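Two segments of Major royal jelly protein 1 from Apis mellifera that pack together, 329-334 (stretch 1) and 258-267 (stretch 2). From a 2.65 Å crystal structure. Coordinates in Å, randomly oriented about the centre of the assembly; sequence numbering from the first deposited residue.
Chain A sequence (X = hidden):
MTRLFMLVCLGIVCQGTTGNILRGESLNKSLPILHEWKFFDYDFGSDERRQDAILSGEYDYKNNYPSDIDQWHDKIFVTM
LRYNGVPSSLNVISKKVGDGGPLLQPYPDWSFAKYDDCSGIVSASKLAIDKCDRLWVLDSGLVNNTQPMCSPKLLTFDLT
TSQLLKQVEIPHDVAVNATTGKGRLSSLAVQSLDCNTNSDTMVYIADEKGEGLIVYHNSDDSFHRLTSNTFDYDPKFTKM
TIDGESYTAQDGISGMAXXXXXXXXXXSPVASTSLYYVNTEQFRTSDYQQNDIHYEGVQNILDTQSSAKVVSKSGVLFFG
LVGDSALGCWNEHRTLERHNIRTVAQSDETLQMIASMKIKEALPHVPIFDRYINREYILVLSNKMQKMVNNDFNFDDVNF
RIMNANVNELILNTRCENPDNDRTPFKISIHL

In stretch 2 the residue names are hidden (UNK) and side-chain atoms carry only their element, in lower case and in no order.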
ATOM      1  N   CYS A 329      11.942   4.119  40.714  1.00 25.95           N
ATOM      2  CA  CYS A 329      12.314   5.229  39.851  1.00 28.21           C
ATOM      3  C   CYS A 329      12.441   6.531  40.612  1.00 27.34           C
ATOM      4  O   CYS A 329      12.019   6.632  41.754  1.00 28.24           O
ATOM      5  CB  CYS A 329      11.316   5.390  38.692  1.00 29.80           C
ATOM      6  SG  CYS A 329       9.611   5.631  39.225  1.00 33.69           S
ATOM      7  N   TRP A 330      13.023   7.515  39.940  1.00 27.01           N
ATOM      8  CA  TRP A 330      13.185   8.860  40.464  1.00 26.60           C
ATOM      9  C   TRP A 330      13.470   9.804  39.304  1.00 26.88           C
ATOM     10  O   TRP A 330      14.381   9.547  38.531  1.00 25.90           O
ATOM     11  CB  TRP A 330      14.324   8.910  41.468  1.00 25.50           C
ATOM     12  CG  TRP A 330      14.710  10.291  41.832  1.00 25.18           C
ATOM     13  CD1 TRP A 330      14.031  11.129  42.640  1.00 25.43           C
ATOM     14  CD2 TRP A 330      15.878  11.005  41.405  1.00 24.63           C
ATOM     15  NE1 TRP A 330      14.694  12.334  42.755  1.00 25.42           N
ATOM     16  CE2 TRP A 330      15.829  12.284  42.002  1.00 24.39           C
ATOM     17  CE3 TRP A 330      16.954  10.693  40.571  1.00 24.73           C
ATOM     18  CZ2 TRP A 330      16.806  13.251  41.782  1.00 24.42           C
ATOM     19  CZ3 TRP A 330      17.939  11.664  40.359  1.00 24.13           C
ATOM     20  CH2 TRP A 330      17.855  12.920  40.967  1.00 24.52           C
ATOM     21  N   ASN A 331      12.701  10.889  39.198  1.00 28.60           N
ATOM     22  CA  ASN A 331      12.881  11.884  38.144  1.00 29.29           C
ATOM     23  C   ASN A 331      13.963  12.886  38.560  1.00 31.23           C
ATOM     24  O   ASN A 331      13.973  13.367  39.695  1.00 32.68           O
ATOM     25  CB  ASN A 331      11.575  12.616  37.859  1.00 29.43           C
ATOM     26  CG  ASN A 331      11.579  13.314  36.506  1.00 29.76           C
ATOM     27  OD1 ASN A 331      12.455  14.147  36.218  1.00 27.96           O
ATOM     28  ND2 ASN A 331      10.566  12.993  35.664  1.00 30.20           N
ATOM     29  N   GLU A 332      14.875  13.188  37.634  1.00 32.16           N
ATOM     30  CA  GLU A 332      15.969  14.116  37.904  1.00 34.89           C
ATOM     31  C   GLU A 332      15.500  15.557  38.042  1.00 38.67           C
ATOM     32  O   GLU A 332      16.189  16.368  38.688  1.00 36.74           O
ATOM     33  CB  GLU A 332      17.007  14.072  36.794  1.00 36.16           C
ATOM     34  CG  GLU A 332      17.847  12.811  36.740  1.00 35.38           C
ATOM     35  CD  GLU A 332      18.917  12.911  35.680  1.00 33.97           C
ATOM     36  OE1 GLU A 332      18.570  12.810  34.471  1.00 35.06           O
ATOM     37  OE2 GLU A 332      20.088  13.134  36.044  1.00 29.39           O
ATOM     38  N   HIS A 333      14.355  15.879  37.420  1.00 42.92           N
ATOM     39  CA  HIS A 333      13.727  17.195  37.577  1.00 47.07           C
ATOM     40  C   HIS A 333      13.309  17.491  39.025  1.00 46.58           C
ATOM     41  O   HIS A 333      13.323  18.649  39.444  1.00 44.62           O
ATOM     42  CB  HIS A 333      12.513  17.343  36.651  1.00 50.44           C
ATOM     43  CG  HIS A 333      12.857  17.302  35.194  1.00 58.32           C
ATOM     44  ND1 HIS A 333      12.508  16.251  34.370  1.00 61.43           N
ATOM     45  CD2 HIS A 333      13.536  18.175  34.416  1.00 60.63           C
ATOM     46  CE1 HIS A 333      12.947  16.482  33.146  1.00 61.42           C
ATOM     47  NE2 HIS A 333      13.564  17.650  33.145  1.00 63.88           N
ATOM     48  N   ARG A 334      12.948  16.449  39.774  1.00 45.24           N
ATOM     49  CA  ARG A 334      12.582  16.590  41.177  1.00 43.87           C
ATOM     50  C   ARG A 334      13.826  16.548  42.050  1.00 43.03           C
ATOM     51  O   ARG A 334      14.937  16.271  41.575  1.00 43.36           O
ATOM     52  CB  ARG A 334      11.617  15.492  41.632  1.00 44.06           C
ATOM     53  CG  ARG A 334      10.404  15.246  40.763  1.00 46.13           C
ATOM     54  CD  ARG A 334       9.139  15.966  41.173  1.00 50.07           C
ATOM     55  NE  ARG A 334       8.029  15.432  40.371  1.00 56.57           N
ATOM     56  CZ  ARG A 334       6.726  15.613  40.611  1.00 57.86           C
ATOM     57  NH1 ARG A 334       6.311  16.342  41.653  1.00 59.17           N
ATOM     58  NH2 ARG A 334       5.829  15.053  39.793  1.00 56.87           N
ATOM     59  N   UNK A 258      24.647   6.744  33.420  1.00 26.49           N
ATOM     60  CA  UNK A 258      24.852   8.107  32.966  1.00 26.19           C
ATOM     61  C   UNK A 258      23.539   8.713  32.502  1.00 26.51           C
ATOM     62  O   UNK A 258      22.851   8.127  31.677  1.00 27.66           O
ATOM     63  c   UNK A 258      27.114  10.164  32.372  1.00 26.87           C
ATOM     64  c   UNK A 258      27.283   9.120  30.111  1.00 26.12           C
ATOM     65  c   UNK A 258      26.364   9.421  31.279  1.00 26.35           C
ATOM     66  c   UNK A 258      25.846   8.093  31.805  1.00 25.96           C
ATOM     67  N   UNK A 259      23.186   9.882  33.033  1.00 27.86           N
ATOM     68  CA  UNK A 259      22.019  10.636  32.551  1.00 28.13           C
ATOM     69  C   UNK A 259      22.364  11.326  31.242  1.00 30.03           C
ATOM     70  O   UNK A 259      23.273  12.153  31.221  1.00 31.01           O
ATOM     71  o   UNK A 259      20.631  12.572  32.992  1.00 27.04           O
ATOM     72  c   UNK A 259      21.575  11.684  33.562  1.00 27.57           C
ATOM     73  N   UNK A 260      21.639  11.012  30.147  1.00 32.69           N
ATOM     74  CA  UNK A 260      21.852  11.768  28.912  1.00 32.96           C
ATOM     75  C   UNK A 260      21.460  13.241  28.974  1.00 34.15           C
ATOM     76  O   UNK A 260      21.888  13.994  28.120  1.00 37.10           O
ATOM     77  c   UNK A 260      20.644   9.937  29.949  1.00 34.50           C
ATOM     78  c   UNK A 260      20.949  11.050  27.894  1.00 33.69           C
ATOM     79  c   UNK A 260      20.682   9.711  28.465  1.00 34.75           C
ATOM     80  N   UNK A 261      20.635  13.642  29.942  1.00 36.81           N
ATOM     81  CA  UNK A 261      20.164  15.030  30.069  1.00 38.12           C
ATOM     82  C   UNK A 261      21.014  15.877  31.026  1.00 37.37           C
ATOM     83  O   UNK A 261      21.254  17.037  30.737  1.00 41.86           O
ATOM     84  s   UNK A 261      16.464  16.061  31.865  1.00 46.11           S
ATOM     85  c   UNK A 261      15.618  15.689  30.341  1.00 43.29           C
ATOM     86  c   UNK A 261      18.191  16.218  31.319  1.00 43.71           C
ATOM     87  c   UNK A 261      18.654  15.057  30.434  1.00 40.81           C
ATOM     88  N   UNK A 262      21.445  15.315  32.157  1.00 35.54           N
ATOM     89  CA  UNK A 262      22.215  16.061  33.170  1.00 33.22           C
ATOM     90  C   UNK A 262      23.719  15.777  33.199  1.00 33.48           C
ATOM     91  O   UNK A 262      24.462  16.512  33.859  1.00 34.50           O
ATOM     92  c   UNK A 262      21.675  15.814  34.595  1.00 31.65           C
ATOM     93  o   UNK A 262      22.023  14.501  35.023  1.00 31.04           O
ATOM     94  c   UNK A 262      20.172  15.981  34.638  1.00 32.55           C
ATOM     95  N   UNK A 263      24.164  14.711  32.535  1.00 33.62           N
ATOM     96  CA  UNK A 263      25.563  14.251  32.594  1.00 34.97           C
ATOM     97  C   UNK A 263      26.030  13.770  33.983  1.00 33.51           C
ATOM     98  O   UNK A 263      27.231  13.615  34.220  1.00 31.97           O
ATOM     99  o   UNK A 263      26.759  15.199  29.682  1.00 46.86           O
ATOM    100  c   UNK A 263      26.187  15.727  30.623  1.00 40.89           C
ATOM    101  c   UNK A 263      26.529  15.318  32.038  1.00 38.15           C
ATOM    102  n   UNK A 263      25.232  16.646  30.461  1.00 41.93           N
ATOM    103  N   UNK A 264      25.095  13.514  34.895  1.00 32.22           N
ATOM    104  CA  UNK A 264      25.431  12.883  36.176  1.00 30.39           C
ATOM    105  C   UNK A 264      25.604  11.392  35.975  1.00 27.43           C
ATOM    106  O   UNK A 264      24.737  10.749  35.405  1.00 26.65           O
ATOM    107  o   UNK A 264      25.129  15.342  37.597  1.00 34.12           O
ATOM    108  c   UNK A 264      24.339  13.117  37.194  1.00 31.17           C
ATOM    109  c   UNK A 264      24.158  14.569  37.516  1.00 32.89           C
ATOM    110  n   UNK A 264      22.914  14.956  37.727  1.00 34.30           N
ATOM    111  N   UNK A 265      26.740  10.860  36.411  1.00 25.52           N
ATOM    112  CA  UNK A 265      26.959   9.418  36.482  1.00 23.74           C
ATOM    113  C   UNK A 265      26.504   8.951  37.865  1.00 23.04           C
ATOM    114  O   UNK A 265      27.231   9.092  38.854  1.00 20.57           O
ATOM    115  c   UNK A 265      28.869   7.649  36.425  1.00 24.66           C
ATOM    116  c   UNK A 265      28.438   9.097  36.260  1.00 23.69           C
ATOM    117  c   UNK A 265      30.379   7.572  36.332  1.00 24.98           C
ATOM    118  c   UNK A 265      28.192   6.795  35.366  1.00 25.94           C
ATOM    119  N   UNK A 266      25.279   8.424  37.929  1.00 23.08           N
ATOM    120  CA  UNK A 266      24.721   7.883  39.177  1.00 23.07           C
ATOM    121  C   UNK A 266      25.356   6.541  39.481  1.00 22.50           C
ATOM    122  O   UNK A 266      25.706   5.815  38.560  1.00 21.92           O
ATOM    123  c   UNK A 266      21.535  10.726  37.497  1.00 24.06           C
ATOM    124  o   UNK A 266      20.550  12.682  38.410  1.00 25.39           O
ATOM    125  c   UNK A 266      21.487  11.036  39.879  1.00 24.37           C
ATOM    126  c   UNK A 266      22.494   9.050  38.927  1.00 23.80           C
ATOM    127  c   UNK A 266      21.185  11.480  38.597  1.00 24.81           C
ATOM    128  c   UNK A 266      23.205   7.734  39.093  1.00 23.15           C
ATOM    129  c   UNK A 266      22.187   9.526  37.668  1.00 23.38           C
ATOM    130  c   UNK A 266      22.128   9.815  40.031  1.00 24.52           C
ATOM    131  N   UNK A 267      25.504   6.232  40.764  1.00 22.66           N
ATOM    132  CA  UNK A 267      26.109   4.986  41.221  1.00 24.21           C
ATOM    133  C   UNK A 267      25.792   4.760  42.693  1.00 24.16           C
ATOM    134  O   UNK A 267      25.179   5.616  43.323  1.00 23.72           O
ATOM    135  c   UNK A 267      28.895   5.667  43.119  1.00 29.07           C
ATOM    136  c   UNK A 267      28.437   7.364  41.495  1.00 28.98           C
ATOM    137  c   UNK A 267      29.545   6.610  43.906  1.00 30.52           C
ATOM    138  c   UNK A 267      28.333   6.027  41.898  1.00 27.49           C
ATOM    139  o   UNK A 267      30.280   8.874  44.240  1.00 33.05           O
ATOM    140  c   UNK A 267      29.082   8.312  42.270  1.00 28.46           C
ATOM    141  c   UNK A 267      27.626   5.009  41.033  1.00 25.17           C
ATOM    142  c   UNK A 267      29.636   7.934  43.467  1.00 30.39           C
TER

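Position 258 carries four carbons, forked at the second, and none reaches stretch 1; the branch at the second carbon makes it leucine, L258. Position 259 has one carbon and then one oxygen, and that oxygen lies 2.5 Å from OE1 of E332. A lone hydroxymethyl group identifies S259, whose OG donates a hydrogen bond to the carboxylate. OG of S259 also accepts from the backbone N of position 261 at 3.2 Å, and OG of S259 accepts from the backbone N of position 262 at 3.0 Å.

At position 260 three carbons close a ring onto the backbone nitrogen, which only proline does; P260 points sideways and makes no contact. Position 261 is an unbranched chain of two carbons, a sulfur and a terminal carbon, the pattern of methionine. SD of M261 lies 3.5 Å from NE2 of H333, approaching its ring obliquely.

At position 262 the first carbon bears one oxygen and one carbon, and the oxygen sits 2.6 Å from OE2 of E332. This is T262; its OG1 donates to the carboxylate and accepts a hydrogen bond from the backbone N of position 264 at 3.2 Å. Position 263 has two carbons, the second carrying one oxygen and one nitrogen: an asparagine, N263, pointing away from stretch 1. Its backbone N bonds to O of S259 at 3.0 Å, bracing the turn.

Position 264 has the same amide composition and is N264, but it points toward stretch 1, and its ND2 remains 3.8 Å from OE2 of E332. Its backbone O accepts from N of S259 at 3.0 Å. Position 265, four carbons forked at the second, is L265, out of reach.

Position 266 has one carbon and a six-carbon ring bearing an oxygen, which lies 2.5 Å from OE2 of E332 and 3.4 Å from CZ3 of W330. This is Y266, whose OH donates a very short hydrogen bond to the carboxylate and accepts a weak one from ND2 of N264 at 3.4 Å. Position 267 has the same phenol composition, but Y267 lies beyond reach.

The contact centres on E332, whose carboxylate gathers three hydroxyl donors: S259 at OE1, and T262 and Y266 at OE2. The first two hydroxyls also accept backbone N-H bonds, S259 from M261 and T262, and T262 from N264, so the atoms that meet the carboxylate also tie the loop and the start of the strand. W330 packs obliquely against Y266, while M261 and H333 add a peripheral sulfur-aromatic contact.

Stretch 2, residues 258-267: LSPMTNNLYY
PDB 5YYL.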